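Local atomic coordinates of VP5 (Halorubrum pleomorphic virus 6, PDB entry 6QGL), a protein that is an envelope protein of a haloarchaeal pleomorphic virus and probably drives fusion of the viral membrane with that of the host cell. Residues T350-L355 / T434-D439; S365-G370 / G415-T420; S376-G381 / V396-W401; A383-T388 / R428-A433. One frame throughout, in Å; residues are numbered along the deposited sequence.

Contact 1 (T350-L355 / T434-D439); sequences TADMSL and TETTYD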
loop_
_atom_site.group_PDB
_atom_site.type_symbol
_atom_site.label_atom_id
_atom_site.label_comp_id
_atom_site.label_asym_id
_atom_site.label_seq_id
_atom_site.Cartn_x
_atom_site.Cartn_y
_atom_site.Cartn_z
ATOM N N THR A 350 -0.972 -1.266 -12.791
ATOM C CA THR A 350 -2.418 -1.123 -12.631
ATOM C C THR A 350 -3.080 -2.020 -13.663
ATOM O O THR A 350 -2.858 -1.848 -14.864
ATOM C CB THR A 350 -2.853 0.345 -12.740
ATOM O OG1 THR A 350 -2.557 0.819 -14.044
ATOM C CG2 THR A 350 -2.164 1.230 -11.738
ATOM N N ALA A 351 -3.851 -3.011 -13.201
ATOM C CA ALA A 351 -4.490 -3.973 -14.096
ATOM C C ALA A 351 -5.798 -4.510 -13.532
ATOM O O ALA A 351 -6.070 -4.346 -12.342
ATOM C CB ALA A 351 -3.528 -5.121 -14.373
ATOM N N ASP A 352 -6.607 -5.153 -14.395
ATOM C CA ASP A 352 -7.871 -5.765 -13.997
ATOM C C ASP A 352 -7.582 -7.160 -13.447
ATOM O O ASP A 352 -7.036 -8.006 -14.159
ATOM C CB ASP A 352 -8.858 -5.826 -15.179
ATOM C CG ASP A 352 -10.245 -6.345 -14.840
ATOM O OD1 ASP A 352 -10.495 -6.659 -13.653
ATOM O OD2 ASP A 352 -11.076 -6.451 -15.761
ATOM N N MET A 353 -7.948 -7.385 -12.175
ATOM C CA MET A 353 -7.730 -8.645 -11.467
ATOM C C MET A 353 -8.540 -9.810 -12.018
ATOM O O MET A 353 -8.095 -10.946 -11.899
ATOM C CB MET A 353 -7.956 -8.487 -9.958
ATOM C CG MET A 353 -6.943 -7.576 -9.278
ATOM S SD MET A 353 -5.204 -8.035 -9.525
ATOM C CE MET A 353 -5.128 -9.552 -8.540
ATOM N N SER A 354 -9.717 -9.542 -12.619
ATOM C CA SER A 354 -10.576 -10.586 -13.192
ATOM C C SER A 354 -9.903 -11.350 -14.333
ATOM O O SER A 354 -10.150 -12.547 -14.504
ATOM C CB SER A 354 -11.915 -10.016 -13.640
ATOM O OG SER A 354 -11.747 -8.998 -14.610
ATOM N N LEU A 355 -9.032 -10.663 -15.083
ATOM C CA LEU A 355 -8.301 -11.238 -16.208
ATOM C C LEU A 355 -7.131 -12.125 -15.776
ATOM O O LEU A 355 -6.586 -12.834 -16.626
ATOM C CB LEU A 355 -7.838 -10.133 -17.178
ATOM C CG LEU A 355 -8.903 -9.122 -17.637
ATOM C CD1 LEU A 355 -8.292 -8.036 -18.485
ATOM C CD2 LEU A 355 -10.030 -9.797 -18.402
ATOM N N THR A 434 -16.426 -11.349 -10.650
ATOM C CA THR A 434 -17.662 -11.300 -11.440
ATOM C C THR A 434 -17.655 -10.179 -12.488
ATOM O O THR A 434 -18.268 -10.324 -13.548
ATOM C CB THR A 434 -18.894 -11.222 -10.500
ATOM O OG1 THR A 434 -20.091 -11.155 -11.278
ATOM C CG2 THR A 434 -18.841 -10.034 -9.517
ATOM N N GLU A 435 -16.977 -9.065 -12.176
ATOM C CA GLU A 435 -16.899 -7.876 -13.023
ATOM C C GLU A 435 -15.456 -7.373 -13.172
ATOM O O GLU A 435 -14.545 -7.921 -12.544
ATOM C CB GLU A 435 -17.812 -6.770 -12.448
ATOM C CG GLU A 435 -17.446 -6.329 -11.035
ATOM C CD GLU A 435 -18.566 -5.798 -10.160
ATOM O OE1 GLU A 435 -19.755 -6.004 -10.500
ATOM O OE2 GLU A 435 -18.250 -5.186 -9.114
ATOM N N THR A 436 -15.261 -6.318 -13.991
ATOM C CA THR A 436 -13.959 -5.683 -14.207
ATOM C C THR A 436 -13.583 -4.928 -12.933
ATOM O O THR A 436 -14.251 -3.954 -12.572
ATOM C CB THR A 436 -13.974 -4.765 -15.448
ATOM O OG1 THR A 436 -14.951 -3.742 -15.269
ATOM C CG2 THR A 436 -14.224 -5.525 -16.750
ATOM N N THR A 437 -12.564 -5.428 -12.216
ATOM C CA THR A 437 -12.088 -4.832 -10.967
ATOM C C THR A 437 -10.638 -4.382 -11.113
ATOM O O THR A 437 -9.739 -5.218 -11.223
ATOM C CB THR A 437 -12.293 -5.782 -9.770
ATOM O OG1 THR A 437 -11.574 -6.994 -10.000
ATOM C CG2 THR A 437 -13.763 -6.080 -9.488
ATOM N N TYR A 438 -10.416 -3.060 -11.136
ATOM C CA TYR A 438 -9.078 -2.489 -11.255
ATOM C C TYR A 438 -8.359 -2.464 -9.913
ATOM O O TYR A 438 -8.989 -2.273 -8.869
ATOM C CB TYR A 438 -9.119 -1.091 -11.884
ATOM C CG TYR A 438 -9.325 -1.113 -13.382
ATOM C CD1 TYR A 438 -8.275 -1.413 -14.246
ATOM C CD2 TYR A 438 -10.567 -0.824 -13.939
ATOM C CE1 TYR A 438 -8.460 -1.444 -15.627
ATOM C CE2 TYR A 438 -10.764 -0.851 -15.320
ATOM C CZ TYR A 438 -9.706 -1.159 -16.160
ATOM O OH TYR A 438 -9.892 -1.184 -17.522
ATOM N N ASP A 439 -7.037 -2.678 -9.948
ATOM C CA ASP A 439 -6.179 -2.694 -8.766
ATOM C C ASP A 439 -4.769 -2.243 -9.134
ATOM O O ASP A 439 -4.321 -2.479 -10.262
ATOM C CB ASP A 439 -6.150 -4.101 -8.143
ATOM C CG ASP A 439 -5.659 -4.182 -6.709
ATOM O OD1 ASP A 439 -5.701 -3.150 -6.005
ATOM O OD2 ASP A 439 -5.259 -5.288 -6.281
#
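D352 points its carboxylate at the backbone of T436 and T437, where the antiparallel pairing of strands 347-352 and 438-443 gives way to an Asx turn. In the strand part, A351 and D439 form a hydrogen-bonded pair, with A351 N 3.0 Å from D439 O and D439 N giving its hydrogen to A351 O in return. D352 and Y438 follow as a non-hydrogen-bonded pair. Since CG of D352 is anti to the backbone N (chi1 -175°), the carboxylate reaches along the partner segment. Its OD1 takes two backbone N-H groups, from T437 N at 2.8 Å and from S354 N at 3.2 Å, the second closing the turn. The two donors lie on opposite faces of the carboxylate plane and both stand well out of it, so the oxygen is clasped from either side. OD2 rests against T436, 3.4 Å from its CB, the two side chains passing at a slant. The Y438 ring meets strand 347-352 obliquely, its CD1 4.0 Å from A351 C. A351 and D439 project from the other face of the sheet, and there M353 lays its CG 3.7 Å from D439 CB. Further back along strand 347-352, T350 OG1 is hydrogen-bonded to T321 OG1 on the adjoining strand 317-324. Strand 438-443 is the outermost strand on this side of the six-stranded sheet within the chain. Beyond the last bridge M353 N still reaches back across the gap, donating to T437 O at 3.0 Å with an N-H...O angle of 160°.

Contact 2 (S365-G370 / G415-T420); sequences SGVDGG and GDLETT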
loop_
_atom_site.group_PDB
_atom_site.type_symbol
_atom_site.label_atom_id
_atom_site.label_comp_id
_atom_site.label_asym_id
_atom_site.label_seq_id
_atom_site.Cartn_x
_atom_site.Cartn_y
_atom_site.Cartn_z
ATOM N N SER A 365 -2.166 -36.401 -11.068
ATOM C CA SER A 365 -2.839 -36.960 -12.240
ATOM C C SER A 365 -4.139 -37.683 -11.884
ATOM O O SER A 365 -5.163 -37.419 -12.501
ATOM C CB SER A 365 -1.901 -37.891 -13.009
ATOM O OG SER A 365 -2.472 -38.321 -14.234
ATOM N N GLY A 366 -4.092 -38.555 -10.886
ATOM C CA GLY A 366 -5.243 -39.346 -10.471
ATOM C C GLY A 366 -6.400 -38.597 -9.842
ATOM O O GLY A 366 -6.201 -37.730 -8.986
ATOM N N VAL A 367 -7.624 -38.942 -10.275
ATOM C CA VAL A 367 -8.883 -38.451 -9.719
ATOM C C VAL A 367 -9.524 -39.718 -9.140
ATOM O O VAL A 367 -10.147 -40.503 -9.860
ATOM C CB VAL A 367 -9.785 -37.670 -10.721
ATOM C CG1 VAL A 367 -11.098 -37.253 -10.073
ATOM C CG2 VAL A 367 -9.066 -36.438 -11.256
ATOM N N ASP A 368 -9.232 -39.975 -7.856
ATOM C CA ASP A 368 -9.682 -41.162 -7.134
ATOM C C ASP A 368 -10.970 -40.863 -6.376
ATOM O O ASP A 368 -10.988 -39.971 -5.523
ATOM C CB ASP A 368 -8.570 -41.683 -6.196
ATOM C CG ASP A 368 -7.214 -41.892 -6.863
ATOM O OD1 ASP A 368 -7.148 -42.653 -7.860
ATOM O OD2 ASP A 368 -6.218 -41.305 -6.381
ATOM N N GLY A 369 -12.043 -41.570 -6.746
ATOM C CA GLY A 369 -13.382 -41.416 -6.178
ATOM C C GLY A 369 -13.890 -39.987 -6.165
ATOM O O GLY A 369 -14.502 -39.558 -5.183
ATOM N N GLY A 370 -13.587 -39.249 -7.236
ATOM C CA GLY A 370 -13.952 -37.847 -7.405
ATOM C C GLY A 370 -13.033 -36.851 -6.727
ATOM O O GLY A 370 -13.245 -35.646 -6.862
ATOM N N GLY A 415 -19.908 -34.593 -7.177
ATOM C CA GLY A 415 -21.169 -33.958 -7.549
ATOM C C GLY A 415 -21.067 -33.100 -8.795
ATOM O O GLY A 415 -22.086 -32.775 -9.410
ATOM N N ASP A 416 -19.826 -32.748 -9.180
ATOM C CA ASP A 416 -19.506 -31.909 -10.333
ATOM C C ASP A 416 -19.163 -32.699 -11.608
ATOM O O ASP A 416 -19.509 -32.250 -12.702
ATOM C CB ASP A 416 -18.359 -30.955 -9.982
ATOM C CG ASP A 416 -18.541 -30.200 -8.677
ATOM O OD1 ASP A 416 -19.455 -29.349 -8.605
ATOM O OD2 ASP A 416 -17.763 -30.454 -7.731
ATOM N N LEU A 417 -18.471 -33.853 -11.475
ATOM C CA LEU A 417 -18.046 -34.682 -12.612
ATOM C C LEU A 417 -18.985 -35.849 -12.881
ATOM O O LEU A 417 -19.561 -36.401 -11.942
ATOM C CB LEU A 417 -16.618 -35.227 -12.399
ATOM C CG LEU A 417 -15.474 -34.221 -12.231
ATOM C CD1 LEU A 417 -14.250 -34.897 -11.649
ATOM C CD2 LEU A 417 -15.122 -33.541 -13.547
ATOM N N GLU A 418 -19.113 -36.243 -14.164
ATOM C CA GLU A 418 -19.912 -37.393 -14.594
ATOM C C GLU A 418 -19.102 -38.667 -14.359
ATOM O O GLU A 418 -19.664 -39.683 -13.946
ATOM C CB GLU A 418 -20.316 -37.279 -16.070
ATOM C CG GLU A 418 -21.511 -36.371 -16.314
ATOM C CD GLU A 418 -22.136 -36.425 -17.697
ATOM O OE1 GLU A 418 -21.804 -37.347 -18.479
ATOM O OE2 GLU A 418 -22.976 -35.545 -17.994
ATOM N N THR A 419 -17.782 -38.612 -14.635
ATOM C CA THR A 419 -16.864 -39.723 -14.397
ATOM C C THR A 419 -15.946 -39.282 -13.267
ATOM O O THR A 419 -15.162 -38.343 -13.430
ATOM C CB THR A 419 -16.146 -40.204 -15.678
ATOM O OG1 THR A 419 -15.091 -39.307 -16.011
ATOM C CG2 THR A 419 -17.080 -40.362 -16.858
ATOM N N THR A 420 -16.133 -39.900 -12.093
ATOM C CA THR A 420 -15.388 -39.608 -10.864
ATOM C C THR A 420 -13.978 -40.190 -10.905
ATOM O O THR A 420 -13.052 -39.559 -10.408
ATOM C CB THR A 420 -16.165 -40.088 -9.640
ATOM O OG1 THR A 420 -16.527 -41.452 -9.842
ATOM C CG2 THR A 420 -17.410 -39.261 -9.382
#
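G370 meets T420 where two loops come together, their CA atoms 4.1 Å apart, and the backbone of 365-370 turns through G369 and G370, both at positive phi, to present G370 N to T420 O. That single backbone hydrogen bond spans 3.2 Å and is bent, with an N-H...O angle of 136°. The donor stands above the carbonyl plane of T420, 58° out of it, instead of facing the oxygen end-on. V367 comes to the same oxygen with a methyl group: its CG1 is anti to the backbone N (chi1 177°), which turns this branch toward the T420 carbonyl. The same CG1 also meets the tip of L417, whose CD1 lies 4.2 Å away in a plain apolar contact. T420 sets its CB against the glycine backbone, 3.6 Å from G370 N. The centre of the contact lies about 41 Å from the centre of the chain, by the five-stranded antiparallel sheet: V367 lies on the short strand 366-367, which pairs antiparallel with strand 422-431, while 415-420 is the loop leading into that strand. V367 is bonded through its backbone to T422 and packs its side chain on T422 and V424, and G370 is joined through its backbone to A413. E392 accepts from the backbone N of E418 and of T419 through its two carboxylate oxygens, and L417 packs on it.

Contact 3 (S376-G381 / V396-W401); sequences SEPYEG and VPAADW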
loop_
_atom_site.group_PDB
_atom_site.type_symbol
_atom_site.label_atom_id
_atom_site.label_comp_id
_atom_site.label_asym_id
_atom_site.label_seq_id
_atom_site.Cartn_x
_atom_site.Cartn_y
_atom_site.Cartn_z
ATOM N N SER A 376 0.380 -27.604 -4.203
ATOM C CA SER A 376 0.713 -26.231 -3.807
ATOM C C SER A 376 -0.527 -25.509 -3.289
ATOM O O SER A 376 -1.644 -25.932 -3.587
ATOM C CB SER A 376 1.335 -25.463 -4.970
ATOM O OG SER A 376 2.700 -25.806 -5.134
ATOM N N GLU A 377 -0.337 -24.442 -2.489
ATOM C CA GLU A 377 -1.439 -23.670 -1.910
ATOM C C GLU A 377 -2.222 -22.896 -2.986
ATOM O O GLU A 377 -1.611 -22.147 -3.756
ATOM C CB GLU A 377 -0.939 -22.732 -0.790
ATOM C CG GLU A 377 -2.051 -22.048 -0.000
ATOM C CD GLU A 377 -1.817 -21.849 1.487
ATOM O OE1 GLU A 377 -0.707 -21.412 1.871
ATOM O OE2 GLU A 377 -2.759 -22.110 2.269
ATOM N N PRO A 378 -3.568 -23.075 -3.054
ATOM C CA PRO A 378 -4.357 -22.321 -4.043
ATOM C C PRO A 378 -4.376 -20.830 -3.705
ATOM O O PRO A 378 -4.415 -20.466 -2.526
ATOM C CB PRO A 378 -5.748 -22.953 -3.946
ATOM C CG PRO A 378 -5.825 -23.497 -2.572
ATOM C CD PRO A 378 -4.434 -23.930 -2.213
ATOM N N TYR A 379 -4.304 -19.977 -4.735
ATOM C CA TYR A 379 -4.261 -18.525 -4.570
ATOM C C TYR A 379 -5.622 -17.938 -4.219
ATOM O O TYR A 379 -6.630 -18.313 -4.823
ATOM C CB TYR A 379 -3.686 -17.840 -5.822
ATOM C CG TYR A 379 -2.398 -18.433 -6.363
ATOM C CD1 TYR A 379 -1.357 -18.793 -5.509
ATOM C CD2 TYR A 379 -2.180 -18.539 -7.732
ATOM C CE1 TYR A 379 -0.156 -19.299 -6.002
ATOM C CE2 TYR A 379 -0.983 -19.047 -8.239
ATOM C CZ TYR A 379 0.029 -19.422 -7.370
ATOM O OH TYR A 379 1.212 -19.918 -7.863
ATOM N N GLU A 380 -5.640 -17.007 -3.242
ATOM C CA GLU A 380 -6.841 -16.311 -2.758
ATOM C C GLU A 380 -7.413 -15.412 -3.863
ATOM O O GLU A 380 -6.667 -14.653 -4.488
ATOM C CB GLU A 380 -6.532 -15.490 -1.485
ATOM C CG GLU A 380 -6.139 -16.319 -0.265
ATOM C CD GLU A 380 -5.848 -15.576 1.032
ATOM O OE1 GLU A 380 -5.639 -14.341 0.993
ATOM O OE2 GLU A 380 -5.820 -16.240 2.093
ATOM N N GLY A 381 -8.715 -15.542 -4.111
ATOM C CA GLY A 381 -9.416 -14.786 -5.144
ATOM C C GLY A 381 -9.350 -15.406 -6.529
ATOM O O GLY A 381 -9.747 -14.767 -7.508
ATOM N N VAL A 396 -12.885 -24.828 -9.180
ATOM C CA VAL A 396 -12.779 -24.936 -7.729
ATOM C C VAL A 396 -12.164 -23.666 -7.140
ATOM O O VAL A 396 -10.966 -23.444 -7.337
ATOM C CB VAL A 396 -12.013 -26.211 -7.264
ATOM C CG1 VAL A 396 -12.216 -26.451 -5.770
ATOM C CG2 VAL A 396 -12.420 -27.447 -8.065
ATOM N N PRO A 397 -12.941 -22.841 -6.392
ATOM C CA PRO A 397 -12.343 -21.649 -5.760
ATOM C C PRO A 397 -11.443 -22.072 -4.600
ATOM O O PRO A 397 -11.751 -23.062 -3.935
ATOM C CB PRO A 397 -13.560 -20.859 -5.268
ATOM C CG PRO A 397 -14.598 -21.873 -5.032
ATOM C CD PRO A 397 -14.364 -22.990 -6.016
ATOM N N ALA A 398 -10.339 -21.338 -4.356
ATOM C CA ALA A 398 -9.371 -21.659 -3.298
ATOM C C ALA A 398 -10.003 -22.038 -1.950
ATOM O O ALA A 398 -9.554 -23.001 -1.323
ATOM C CB ALA A 398 -8.388 -20.520 -3.116
ATOM N N ALA A 399 -11.072 -21.319 -1.543
ATOM C CA ALA A 399 -11.810 -21.537 -0.295
ATOM C C ALA A 399 -12.440 -22.933 -0.169
ATOM O O ALA A 399 -12.749 -23.361 0.948
ATOM C CB ALA A 399 -12.877 -20.466 -0.130
ATOM N N ASP A 400 -12.627 -23.636 -1.302
ATOM C CA ASP A 400 -13.222 -24.974 -1.340
ATOM C C ASP A 400 -12.181 -26.109 -1.251
ATOM O O ASP A 400 -12.559 -27.266 -1.044
ATOM C CB ASP A 400 -14.131 -25.125 -2.573
ATOM C CG ASP A 400 -15.309 -24.159 -2.639
ATOM O OD1 ASP A 400 -15.324 -23.178 -1.859
ATOM O OD2 ASP A 400 -16.199 -24.370 -3.487
ATOM N N TRP A 401 -10.880 -25.774 -1.383
ATOM C CA TRP A 401 -9.772 -26.729 -1.293
ATOM C C TRP A 401 -9.445 -27.028 0.175
ATOM O O TRP A 401 -9.090 -26.117 0.927
ATOM C CB TRP A 401 -8.525 -26.195 -2.021
ATOM C CG TRP A 401 -8.638 -26.178 -3.516
ATOM C CD1 TRP A 401 -8.889 -25.097 -4.306
ATOM C CD2 TRP A 401 -8.465 -27.292 -4.402
ATOM N NE1 TRP A 401 -8.888 -25.467 -5.631
ATOM C CE2 TRP A 401 -8.634 -26.811 -5.719
ATOM C CE3 TRP A 401 -8.185 -28.657 -4.212
ATOM C CZ2 TRP A 401 -8.547 -27.647 -6.840
ATOM C CZ3 TRP A 401 -8.092 -29.481 -5.322
ATOM C CH2 TRP A 401 -8.276 -28.978 -6.617
#
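P378, with phi -68° and psi 142°, runs extended into Y379 and turns its ring toward A398, while W401, with CG anti to its own carbonyl carbon (chi1 -71°), brings CD1, on the pyrrole ring of its indole, up to that proline. A398 opens a short 3-10 turn, residues 398-400, directly after strand 393-397, and the contact packs this turn against the loop that leads into strand 382-388. No hydrogen bond passes between the two segments; the contact is mostly carbon on carbon. CB of P378 lies 3.7 Å from CB of A398 and 3.8 Å from CD1 of W401. The proline and indole side chains slant past one another, with P378 CG 3.9 Å from W401 CB. Within the indole's own segment, CG1 of V396 sits over one ring face, offset toward the rim, and NE1 makes a weak, long hydrogen bond to V396 O. W409 and I384 touch P378, and I372, I374 and I384 touch W401. CB of Y379 points away from 396-401, and its ring stands edge-to-face with those of F429 and W360. Its carbonyl oxygen stays at the contact, 3.3 Å from CB of A398, and accepts a hydrogen bond from OG1 of T382.

Contact 4 (A383-T388 / R428-A433); sequences AIEVTT and RFVSTA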
loop_
_atom_site.group_PDB
_atom_site.type_symbol
_atom_site.label_atom_id
_atom_site.label_comp_id
_atom_site.label_asym_id
_atom_site.label_seq_id
_atom_site.Cartn_x
_atom_site.Cartn_y
_atom_site.Cartn_z
ATOM N N ALA A 383 -9.812 -19.327 -8.874
ATOM C CA ALA A 383 -10.386 -20.663 -8.944
ATOM C C ALA A 383 -9.538 -21.523 -9.870
ATOM O O ALA A 383 -9.125 -21.052 -10.936
ATOM C CB ALA A 383 -11.819 -20.602 -9.450
ATOM N N ILE A 384 -9.243 -22.767 -9.448
ATOM C CA ILE A 384 -8.470 -23.707 -10.259
ATOM C C ILE A 384 -9.461 -24.477 -11.120
ATOM O O ILE A 384 -10.321 -25.186 -10.590
ATOM C CB ILE A 384 -7.529 -24.636 -9.431
ATOM C CG1 ILE A 384 -6.544 -23.810 -8.573
ATOM C CG2 ILE A 384 -6.764 -25.608 -10.354
ATOM C CD1 ILE A 384 -5.963 -24.535 -7.382
ATOM N N GLU A 385 -9.371 -24.277 -12.443
ATOM C CA GLU A 385 -10.217 -24.932 -13.437
ATOM C C GLU A 385 -9.518 -26.216 -13.866
ATOM O O GLU A 385 -8.532 -26.172 -14.605
ATOM C CB GLU A 385 -10.493 -24.009 -14.640
ATOM C CG GLU A 385 -11.334 -22.787 -14.310
ATOM C CD GLU A 385 -11.891 -22.050 -15.512
ATOM O OE1 GLU A 385 -13.134 -21.922 -15.603
ATOM O OE2 GLU A 385 -11.090 -21.600 -16.364
ATOM N N VAL A 386 -9.997 -27.352 -13.341
ATOM C CA VAL A 386 -9.431 -28.677 -13.594
ATOM C C VAL A 386 -10.173 -29.352 -14.746
ATOM O O VAL A 386 -11.388 -29.535 -14.669
ATOM C CB VAL A 386 -9.430 -29.556 -12.310
ATOM C CG1 VAL A 386 -8.747 -30.899 -12.553
ATOM C CG2 VAL A 386 -8.778 -28.827 -11.137
ATOM N N THR A 387 -9.434 -29.724 -15.804
ATOM C CA THR A 387 -9.980 -30.420 -16.966
ATOM C C THR A 387 -9.507 -31.866 -16.925
ATOM O O THR A 387 -8.302 -32.116 -16.886
ATOM C CB THR A 387 -9.629 -29.686 -18.273
ATOM O OG1 THR A 387 -10.234 -28.391 -18.251
ATOM C CG2 THR A 387 -10.091 -30.443 -19.519
ATOM N N THR A 388 -10.456 -32.813 -16.916
ATOM C CA THR A 388 -10.148 -34.244 -16.870
ATOM C C THR A 388 -9.883 -34.794 -18.272
ATOM O O THR A 388 -10.137 -34.111 -19.266
ATOM C CB THR A 388 -11.227 -35.041 -16.106
ATOM O OG1 THR A 388 -12.412 -35.161 -16.895
ATOM C CG2 THR A 388 -11.541 -34.462 -14.731
ATOM N N ARG A 428 -5.686 -24.914 -14.891
ATOM C CA ARG A 428 -5.305 -23.504 -14.960
ATOM C C ARG A 428 -6.050 -22.692 -13.910
ATOM O O ARG A 428 -7.180 -23.036 -13.566
ATOM C CB ARG A 428 -5.512 -22.924 -16.379
ATOM C CG ARG A 428 -6.964 -22.778 -16.838
ATOM C CD ARG A 428 -7.077 -21.798 -17.986
ATOM N NE ARG A 428 -8.467 -21.442 -18.269
ATOM C CZ ARG A 428 -8.855 -20.272 -18.767
ATOM N NH1 ARG A 428 -10.140 -20.029 -18.984
ATOM N NH2 ARG A 428 -7.963 -19.322 -19.019
ATOM N N PHE A 429 -5.423 -21.627 -13.392
ATOM C CA PHE A 429 -6.082 -20.760 -12.421
ATOM C C PHE A 429 -6.577 -19.503 -13.115
ATOM O O PHE A 429 -5.878 -18.950 -13.961
ATOM C CB PHE A 429 -5.190 -20.443 -11.206
ATOM C CG PHE A 429 -3.897 -19.718 -11.495
ATOM C CD1 PHE A 429 -2.731 -20.426 -11.767
ATOM C CD2 PHE A 429 -3.828 -18.332 -11.430
ATOM C CE1 PHE A 429 -1.530 -19.757 -12.021
ATOM C CE2 PHE A 429 -2.627 -17.664 -11.686
ATOM C CZ PHE A 429 -1.486 -18.382 -11.976
ATOM N N VAL A 430 -7.812 -19.101 -12.807
ATOM C CA VAL A 430 -8.480 -17.925 -13.375
ATOM C C VAL A 430 -9.102 -17.150 -12.192
ATOM O O VAL A 430 -9.375 -17.759 -11.155
ATOM C CB VAL A 430 -9.530 -18.357 -14.447
ATOM C CG1 VAL A 430 -10.316 -17.170 -15.001
ATOM C CG2 VAL A 430 -8.878 -19.134 -15.586
ATOM N N SER A 431 -9.290 -15.821 -12.325
ATOM C CA SER A 431 -9.876 -14.993 -11.266
ATOM C C SER A 431 -11.344 -15.330 -11.002
ATOM O O SER A 431 -12.042 -15.802 -11.903
ATOM C CB SER A 431 -9.728 -13.517 -11.600
ATOM O OG SER A 431 -10.258 -12.663 -10.600
ATOM N N THR A 432 -11.800 -15.102 -9.760
ATOM C CA THR A 432 -13.180 -15.365 -9.345
ATOM C C THR A 432 -14.057 -14.104 -9.484
ATOM O O THR A 432 -15.268 -14.175 -9.256
ATOM C CB THR A 432 -13.218 -16.009 -7.939
ATOM O OG1 THR A 432 -14.525 -16.538 -7.709
ATOM C CG2 THR A 432 -12.843 -15.038 -6.815
ATOM N N ALA A 433 -13.437 -12.963 -9.871
ATOM C CA ALA A 433 -14.099 -11.668 -10.039
ATOM C C ALA A 433 -15.205 -11.690 -11.094
ATOM O O ALA A 433 -14.968 -12.040 -12.254
ATOM C CB ALA A 433 -13.080 -10.584 -10.345
#
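E385 starts with its CB 3.6 Å from R428 O, the carbonyl that also accepts from E385 N. Its CG is anti to the carbonyl carbon (chi1 -67°), and from there the chain runs extended beside that of R428, both pointing the same way. CD approaches V430 CG2 at 4.2 Å, and OE2 comes closer to that methyl, at 3.4 Å. The same OE2 ends the chain in a salt bridge to R428, 3.2 Å from NH1 and equally far from NE. The NH1 and NE hydrogen bonds that make up the bridge are both weak, and the carboxylate and guanidinium planes are turned 40° apart. V430 CG2 also lies over the centre of one guanidinium face, so one methyl touches both members of the ion pair. The stronger polar partner of R428 is E357, which forms a salt bridge with NH2. The backbones pair antiparallel: A383 with V430 and E385 with R428 are hydrogen-bonded pairs, I384 with F429 the non-hydrogen-bonded one, I384 and F429 projecting from the opposite face to E385. On that face I384 packs on W401 and I374. Strand 382-388 pairs antiparallel with 393-397 along one edge and with 422-431 along the other.

Followed from the N terminus, the chain enters contact 1 on strand 347-352, then passes through 365-370, 376-381 and 383-388. It next closes contact 3 at 396-401, contact 2 at 415-420, contact 4 at 428-433 and contact 1 at 434-439, so contact 1 encloses the other three. Contact 3 lies within the span of contact 2, while contact 4 crosses both. Contact 3 reaches strand 393-397 and contact 4 strand 382-388, neighbours in one sheet, and the two contacts touch. Contact 2, farthest from the centre of the chain, ties strand 366-367 to the loop before 422-431. M353 and S354 bring contact 1 against S431 and A433 of contact 4, linking the six-stranded sheet to the five-stranded one.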